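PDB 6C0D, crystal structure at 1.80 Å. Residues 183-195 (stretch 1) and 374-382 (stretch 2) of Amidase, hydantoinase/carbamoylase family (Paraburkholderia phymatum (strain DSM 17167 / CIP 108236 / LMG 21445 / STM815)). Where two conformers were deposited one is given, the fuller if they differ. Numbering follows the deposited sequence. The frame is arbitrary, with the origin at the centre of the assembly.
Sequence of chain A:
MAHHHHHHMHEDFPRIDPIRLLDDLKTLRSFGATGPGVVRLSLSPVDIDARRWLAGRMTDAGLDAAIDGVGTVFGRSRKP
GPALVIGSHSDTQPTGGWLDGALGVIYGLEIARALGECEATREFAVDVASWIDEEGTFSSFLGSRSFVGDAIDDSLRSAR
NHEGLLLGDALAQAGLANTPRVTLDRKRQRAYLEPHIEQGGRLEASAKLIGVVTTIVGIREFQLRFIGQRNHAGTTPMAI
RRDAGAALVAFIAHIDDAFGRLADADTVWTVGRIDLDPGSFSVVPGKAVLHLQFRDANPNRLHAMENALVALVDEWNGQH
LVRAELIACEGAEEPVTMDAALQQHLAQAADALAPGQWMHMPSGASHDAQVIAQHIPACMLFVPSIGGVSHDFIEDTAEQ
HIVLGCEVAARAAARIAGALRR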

ATOM      1  N   THR A 183     -37.598 -10.643 -22.722  1.00 31.34           N
ATOM      2  CA  THR A 183     -37.122 -11.885 -22.149  1.00 32.16           C
ATOM      3  C   THR A 183     -36.876 -12.896 -23.252  1.00 29.83           C
ATOM      4  O   THR A 183     -37.513 -12.864 -24.312  1.00 26.98           O
ATOM      5  CB  THR A 183     -38.109 -12.474 -21.123  1.00 35.11           C
ATOM      6  OG1 THR A 183     -39.342 -12.787 -21.775  1.00 37.49           O
ATOM      7  CG2 THR A 183     -38.366 -11.489 -19.988  1.00 37.88           C
ATOM      8  N   LEU A 184     -35.942 -13.795 -22.968  1.00 25.83           N
ATOM      9  CA  LEU A 184     -35.559 -14.843 -23.892  1.00 24.17           C
ATOM     10  C   LEU A 184     -36.729 -15.779 -24.182  1.00 27.12           C
ATOM     11  O   LEU A 184     -37.445 -16.217 -23.273  1.00 26.54           O
ATOM     12  CB  LEU A 184     -34.396 -15.627 -23.289  1.00 28.23           C
ATOM     13  CG  LEU A 184     -33.989 -16.910 -24.000  1.00 29.79           C
ATOM     14  CD1 LEU A 184     -33.481 -16.566 -25.408  1.00 23.62           C
ATOM     15  CD2 LEU A 184     -32.929 -17.644 -23.163  1.00 29.92           C
ATOM     16  N   ASP A 185     -36.916 -16.094 -25.460  1.00 26.85           N
ATOM     17  CA  ASP A 185     -37.872 -17.116 -25.899  1.00 28.05           C
ATOM     18  C   ASP A 185     -37.037 -18.261 -26.468  1.00 27.63           C
ATOM     19  O   ASP A 185     -36.601 -18.208 -27.620  1.00 25.63           O
ATOM     20  CB  ASP A 185     -38.857 -16.553 -26.929  1.00 28.65           C
ATOM     21  CG  ASP A 185     -39.833 -17.614 -27.474  1.00 33.19           C
ATOM     22  OD1 ASP A 185     -39.665 -18.820 -27.188  1.00 30.79           O
ATOM     23  OD2 ASP A 185     -40.780 -17.223 -28.199  1.00 32.37           O
ATOM     24  N   ARG A 186     -36.819 -19.294 -25.657  1.00 28.65           N
ATOM     25  CA  ARG A 186     -35.937 -20.389 -26.047  1.00 33.37           C
ATOM     26  C   ARG A 186     -36.449 -21.176 -27.253  1.00 31.16           C
ATOM     27  O   ARG A 186     -35.645 -21.818 -27.936  1.00 33.14           O
ATOM     28  CB  ARG A 186     -35.731 -21.335 -24.859  1.00 42.33           C
ATOM     29  CG  ARG A 186     -34.845 -20.737 -23.775  1.00 47.57           C
ATOM     30  CD  ARG A 186     -35.193 -21.292 -22.388  1.00 55.70           C
ATOM     31  NE  ARG A 186     -34.377 -20.689 -21.329  1.00 50.73           N
ATOM     32  CZ  ARG A 186     -34.678 -19.554 -20.698  1.00 50.84           C
ATOM     33  NH1 ARG A 186     -35.778 -18.879 -21.012  1.00 47.79           N
ATOM     34  NH2 ARG A 186     -33.873 -19.088 -19.751  1.00 48.96           N
ATOM     35  N   LYS A 187     -37.756 -21.171 -27.527  1.00 27.19           N
ATOM     36  CA  LYS A 187     -38.215 -21.846 -28.736  1.00 28.00           C
ATOM     37  C   LYS A 187     -37.821 -21.072 -29.997  1.00 28.30           C
ATOM     38  O   LYS A 187     -37.536 -21.685 -31.032  1.00 30.10           O
ATOM     39  CB  LYS A 187     -39.730 -22.051 -28.696  1.00 30.74           C
ATOM     40  N   ARG A 188     -37.785 -19.739 -29.925  1.00 23.10           N
ATOM     41  CA  ARG A 188     -37.516 -18.884 -31.082  1.00 20.38           C
ATOM     42  C   ARG A 188     -36.045 -18.490 -31.219  1.00 23.70           C
ATOM     43  O   ARG A 188     -35.478 -18.601 -32.310  1.00 22.16           O
ATOM     44  CB  ARG A 188     -38.396 -17.625 -30.999  1.00 22.42           C
ATOM     45  CG  ARG A 188     -38.086 -16.544 -32.029  1.00 22.47           C
ATOM     46  CD  ARG A 188     -39.067 -15.362 -31.955  1.00 25.49           C
ATOM     47  NE  ARG A 188     -38.658 -14.403 -32.967  1.00 23.13           N
ATOM     48  CZ  ARG A 188     -37.669 -13.528 -32.801  1.00 22.79           C
ATOM     49  NH1 ARG A 188     -37.301 -12.745 -33.809  1.00 20.89           N
ATOM     50  NH2 ARG A 188     -37.039 -13.432 -31.631  1.00 21.80           N
ATOM     51  N   GLN A 189     -35.418 -17.999 -30.142  1.00 19.39           N
ATOM     52  CA  GLN A 189     -34.050 -17.469 -30.182  1.00 21.07           C
ATOM     53  C   GLN A 189     -33.069 -18.606 -29.921  1.00 21.54           C
ATOM     54  O   GLN A 189     -32.963 -19.101 -28.794  1.00 24.07           O
ATOM     55  CB  GLN A 189     -33.916 -16.339 -29.162  1.00 20.27           C
ATOM     56  CG  GLN A 189     -34.753 -15.124 -29.597  1.00 21.56           C
ATOM     57  CD  GLN A 189     -35.131 -14.191 -28.467  1.00 25.29           C
ATOM     58  OE1 GLN A 189     -35.461 -14.637 -27.375  1.00 23.55           O
ATOM     59  NE2 GLN A 189     -35.088 -12.880 -28.731  1.00 19.13           N
ATOM     60  N   ARG A 190     -32.356 -19.030 -30.964  1.00 15.80           N
ATOM     61  CA  ARG A 190     -31.601 -20.269 -30.860  0.53 16.38           C
ATOM     62  C   ARG A 190     -30.092 -20.079 -30.834  1.00 16.53           C
ATOM     63  O   ARG A 190     -29.375 -21.068 -30.633  1.00 17.76           O
ATOM     64  CB  ARG A 190     -31.960 -21.217 -32.010  0.53 20.96           C
ATOM     65  CG  ARG A 190     -33.409 -21.713 -31.983  0.53 17.56           C
ATOM     66  CD  ARG A 190     -33.772 -22.366 -30.656  0.53 27.45           C
ATOM     67  NE  ARG A 190     -32.825 -23.399 -30.242  0.53 35.72           N
ATOM     68  CZ  ARG A 190     -32.268 -23.458 -29.036  0.53 46.15           C
ATOM     69  NH1 ARG A 190     -32.569 -22.547 -28.122  0.53 31.71           N
ATOM     70  NH2 ARG A 190     -31.419 -24.431 -28.738  0.53 53.55           N
ATOM     71  N   ALA A 191     -29.601 -18.855 -30.990  1.00 17.16           N
ATOM     72  CA  ALA A 191     -28.159 -18.623 -30.976  1.00 18.59           C
ATOM     73  C   ALA A 191     -27.903 -17.160 -30.671  1.00 15.52           C
ATOM     74  O   ALA A 191     -28.732 -16.305 -30.979  1.00 16.79           O
ATOM     75  CB  ALA A 191     -27.516 -18.991 -32.315  1.00 19.41           C
ATOM     76  N   TYR A 192     -26.744 -16.887 -30.060  1.00 18.04           N
ATOM     77  CA  TYR A 192     -26.335 -15.527 -29.708  1.00 16.45           C
ATOM     78  C   TYR A 192     -24.898 -15.306 -30.173  1.00 17.16           C
ATOM     79  O   TYR A 192     -24.034 -16.151 -29.921  1.00 16.11           O
ATOM     80  CB  TYR A 192     -26.447 -15.305 -28.187  1.00 14.73           C
ATOM     81  CG  TYR A 192     -25.891 -13.976 -27.701  1.00 17.19           C
ATOM     82  CD1 TYR A 192     -24.727 -13.920 -26.941  1.00 17.12           C
ATOM     83  CD2 TYR A 192     -26.540 -12.786 -28.001  1.00 17.47           C
ATOM     84  CE1 TYR A 192     -24.219 -12.690 -26.491  1.00 16.86           C
ATOM     85  CE2 TYR A 192     -26.038 -11.561 -27.583  1.00 17.75           C
ATOM     86  CZ  TYR A 192     -24.880 -11.527 -26.815  1.00 19.96           C
ATOM     87  OH  TYR A 192     -24.410 -10.316 -26.370  1.00 21.38           O
ATOM     88  N   LEU A 193     -24.640 -14.183 -30.853  1.00 15.53           N
ATOM     89  CA  LEU A 193     -23.287 -13.817 -31.280  1.00 14.46           C
ATOM     90  C   LEU A 193     -22.933 -12.455 -30.688  1.00 17.14           C
ATOM     91  O   LEU A 193     -23.675 -11.487 -30.891  1.00 15.89           O
ATOM     92  CB  LEU A 193     -23.218 -13.765 -32.814  1.00 16.91           C
ATOM     93  CG  LEU A 193     -22.041 -13.011 -33.473  1.00 18.04           C
ATOM     94  CD1 LEU A 193     -20.685 -13.596 -33.083  1.00 18.83           C
ATOM     95  CD2 LEU A 193     -22.224 -12.981 -34.996  1.00 22.70           C
ATOM     96  N   GLU A 194     -21.815 -12.372 -29.959  1.00 16.09           N
ATOM     97  CA  GLU A 194     -21.343 -11.086 -29.428  1.00 14.01           C
ATOM     98  C   GLU A 194     -19.973 -10.734 -29.992  1.00 14.94           C
ATOM     99  O   GLU A 194     -18.946 -11.241 -29.505  1.00 16.03           O
ATOM    100  CB  GLU A 194     -21.286 -11.099 -27.891  1.00 15.24           C
ATOM    101  CG  GLU A 194     -20.834  -9.716 -27.358  1.00 18.50           C
ATOM    102  CD  GLU A 194     -21.153  -9.489 -25.889  1.00 25.06           C
ATOM    103  OE1 GLU A 194     -21.790 -10.362 -25.257  1.00 20.28           O
ATOM    104  OE2 GLU A 194     -20.765  -8.414 -25.377  1.00 22.12           O
ATOM    105  N   PRO A 195     -19.884  -9.837 -30.975  1.00 15.09           N
ATOM    106  CA  PRO A 195     -18.565  -9.314 -31.366  1.00 13.98           C
ATOM    107  C   PRO A 195     -18.067  -8.350 -30.299  1.00 18.76           C
ATOM    108  O   PRO A 195     -18.854  -7.650 -29.665  1.00 19.77           O
ATOM    109  CB  PRO A 195     -18.843  -8.568 -32.682  1.00 15.67           C
ATOM    110  CG  PRO A 195     -20.298  -8.976 -33.091  1.00 15.65           C
ATOM    111  CD  PRO A 195     -20.970  -9.234 -31.763  1.00 16.96           C
ATOM    112  N   GLN A 374     -25.224 -19.770 -20.878  1.00 24.79           N
ATOM    113  CA  GLN A 374     -25.750 -20.801 -20.000  0.55 30.56           C
ATOM    114  C   GLN A 374     -27.191 -21.176 -20.348  1.00 32.89           C
ATOM    115  O   GLN A 374     -27.718 -22.134 -19.777  1.00 31.75           O
ATOM    116  CB  GLN A 374     -25.604 -20.324 -18.543  0.55 33.89           C
ATOM    117  CG  GLN A 374     -24.146 -19.840 -18.242  0.55 35.18           C
ATOM    118  CD  GLN A 374     -23.920 -19.269 -16.838  0.55 39.67           C
ATOM    119  OE1 GLN A 374     -24.602 -19.640 -15.884  0.55 43.29           O
ATOM    120  NE2 GLN A 374     -22.933 -18.366 -16.710  0.55 30.65           N
ATOM    121  N   HIS A 375     -27.821 -20.464 -21.289  1.00 23.59           N
ATOM    122  CA  HIS A 375     -29.217 -20.695 -21.654  1.00 23.05           C
ATOM    123  C   HIS A 375     -29.425 -21.060 -23.111  1.00 30.53           C
ATOM    124  O   HIS A 375     -30.299 -21.875 -23.412  1.00 26.56           O
ATOM    125  CB  HIS A 375     -30.053 -19.453 -21.325  1.00 25.31           C
ATOM    126  CG  HIS A 375     -30.074 -19.137 -19.865  1.00 29.33           C
ATOM    127  ND1 HIS A 375     -31.081 -19.562 -19.026  1.00 29.86           N
ATOM    128  CD2 HIS A 375     -29.184 -18.478 -19.085  1.00 28.20           C
ATOM    129  CE1 HIS A 375     -30.820 -19.163 -17.793  1.00 35.57           C
ATOM    130  NE2 HIS A 375     -29.673 -18.508 -17.802  1.00 32.10           N
ATOM    131  N   ILE A 376     -28.678 -20.448 -24.025  1.00 22.91           N
ATOM    132  CA  ILE A 376     -28.730 -20.799 -25.441  1.00 21.88           C
ATOM    133  C   ILE A 376     -27.310 -20.803 -25.988  1.00 22.32           C
ATOM    134  O   ILE A 376     -26.395 -20.219 -25.387  1.00 21.41           O
ATOM    135  CB  ILE A 376     -29.602 -19.818 -26.256  1.00 19.28           C
ATOM    136  CG1 ILE A 376     -29.029 -18.396 -26.178  1.00 20.45           C
ATOM    137  CG2 ILE A 376     -31.095 -19.893 -25.833  1.00 23.02           C
ATOM    138  CD1 ILE A 376     -29.697 -17.453 -27.178  1.00 19.77           C
ATOM    139  N   PRO A 377     -27.099 -21.466 -27.131  1.00 20.86           N
ATOM    140  CA  PRO A 377     -25.777 -21.432 -27.780  1.00 19.58           C
ATOM    141  C   PRO A 377     -25.284 -20.007 -27.980  1.00 20.66           C
ATOM    142  O   PRO A 377     -25.976 -19.182 -28.567  1.00 17.63           O
ATOM    143  CB  PRO A 377     -26.044 -22.114 -29.131  1.00 18.83           C
ATOM    144  CG  PRO A 377     -27.151 -23.116 -28.817  1.00 19.33           C
ATOM    145  CD  PRO A 377     -28.038 -22.382 -27.833  1.00 22.31           C
ATOM    146  N   ALA A 378     -24.057 -19.725 -27.521  1.00 18.60           N
ATOM    147  CA  ALA A 378     -23.477 -18.391 -27.651  1.00 16.28           C
ATOM    148  C   ALA A 378     -22.063 -18.474 -28.218  1.00 16.74           C
ATOM    149  O   ALA A 378     -21.377 -19.491 -28.080  1.00 15.21           O
ATOM    150  CB  ALA A 378     -23.431 -17.679 -26.289  1.00 17.70           C
ATOM    151  N   CYS A 379     -21.622 -17.380 -28.849  1.00 17.09           N
ATOM    152  CA  CYS A 379     -20.247 -17.311 -29.333  1.00 17.23           C
ATOM    153  C   CYS A 379     -19.793 -15.857 -29.338  1.00 17.21           C
ATOM    154  O   CYS A 379     -20.605 -14.927 -29.255  1.00 15.45           O
ATOM    155  CB  CYS A 379     -20.115 -17.940 -30.730  1.00 15.58           C
ATOM    156  SG  CYS A 379     -21.039 -17.039 -31.990  1.00 16.27           S
ATOM    157  N   MET A 380     -18.473 -15.667 -29.362  1.00 13.97           N
ATOM    158  CA  MET A 380     -17.899 -14.327 -29.451  1.00 14.93           C
ATOM    159  C   MET A 380     -16.844 -14.263 -30.546  1.00 14.71           C
ATOM    160  O   MET A 380     -16.135 -15.236 -30.810  1.00 16.25           O
ATOM    161  CB  MET A 380     -17.245 -13.890 -28.122  1.00 13.62           C
ATOM    162  CG  MET A 380     -18.251 -13.751 -26.990  1.00 14.36           C
ATOM    163  SD  MET A 380     -17.496 -12.893 -25.566  1.00 19.96           S
ATOM    164  CE  MET A 380     -17.499 -11.183 -26.137  1.00 23.90           C
ATOM    165  N   LEU A 381     -16.716 -13.074 -31.138  1.00 14.16           N
ATOM    166  CA  LEU A 381     -15.704 -12.804 -32.151  1.00 16.08           C
ATOM    167  C   LEU A 381     -14.944 -11.564 -31.719  1.00 16.10           C
ATOM    168  O   LEU A 381     -15.572 -10.542 -31.426  1.00 18.27           O
ATOM    169  CB  LEU A 381     -16.357 -12.565 -33.523  1.00 16.83           C
ATOM    170  CG  LEU A 381     -15.372 -12.450 -34.691  1.00 20.29           C
ATOM    171  CD1 LEU A 381     -14.888 -13.864 -35.029  1.00 18.68           C
ATOM    172  CD2 LEU A 381     -16.035 -11.798 -35.898  1.00 22.49           C
ATOM    173  N   PHE A 382     -13.604 -11.640 -31.693  1.00 14.85           N
ATOM    174  CA  PHE A 382     -12.764 -10.523 -31.259  1.00 15.05           C
ATOM    175  C   PHE A 382     -12.082  -9.835 -32.448  1.00 14.97           C
ATOM    176  O   PHE A 382     -11.697 -10.494 -33.419  1.00 17.48           O
ATOM    177  CB  PHE A 382     -11.665 -10.995 -30.300  1.00 17.60           C
ATOM    178  CG  PHE A 382     -12.113 -11.182 -28.865  1.00 18.02           C
ATOM    179  CD1 PHE A 382     -13.397 -10.831 -28.463  1.00 25.69           C
ATOM    180  CD2 PHE A 382     -11.247 -11.727 -27.930  1.00 20.93           C
ATOM    181  CE1 PHE A 382     -13.792 -11.002 -27.139  1.00 33.06           C
ATOM    182  CE2 PHE A 382     -11.629 -11.882 -26.592  1.00 22.76           C
ATOM    183  CZ  PHE A 382     -12.902 -11.512 -26.207  1.00 24.20           C
TER
HETATM  184  O   HOH W   1     -32.524 -21.953 -19.777  0.51 31.69           O
HETATM  185  O   HOH W   2     -30.974 -23.879 -25.527  1.00 50.76           O

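The contact is a parallel pairing of two neighbouring β-strands, 189-195 and 378-382, extended at its N-terminal end by an apolar plug, Ile 376, and a hydrated polar fringe; together the stretches bury 744 Å².

The backbone sets the register. Tyr 192 N donates to Pro 377 O (2.8 Å), Cys 379 N to Tyr 192 O (2.9 Å), and Glu 194 N to Cys 379 O (2.9 Å); a weak bond runs from Leu 381 N to Glu 194 O (3.3 Å). Tyr 192 and Glu 194 thus use both N and O toward the partner stretch, the alternation expected of parallel pairing. Proline lacks an amide hydrogen, yet Pro 377 needs only its carbonyl here, and Pro 195 still brings its CA to 3.2 Å from Leu 381 O.

Side chains pair by face. On one, Leu 193 CD1 packs 3.6 Å from Cys 379 SG, with Pro 195 and Leu 381 farther along. The other carries Tyr 192, Ala 378, Glu 194 and Met 380. Small Ala 378 sets CB at the edge of the tyrosine ring, 4.0 Å from Tyr 192 CD1, while Met 380 CE reaches Glu 194 CG at 3.8 Å, meeting the aliphatic part of an acid. That buried acid is not left unpaired: Tyr 192 OH donates to Glu 194 OE1 (2.8 Å), and OE2 is bonded elsewhere in the structure.

Before the strand, Ile 376 points toward stretch 1 and gives up 102 Å², the largest share of any residue. Its CG2 lies 3.9 Å from Leu 184 CD2, and its CD1 4.0 Å from Tyr 192 CB, so a branched side chain fills this junction well. Long arginines suit the more open margin: water 1 accepts from Arg 186 NE (2.7 Å) and bonds His 375 ND1 (2.9 Å), while water 2 links Arg 190 NH2 (3.3 Å) to His 375 O (3.0 Å).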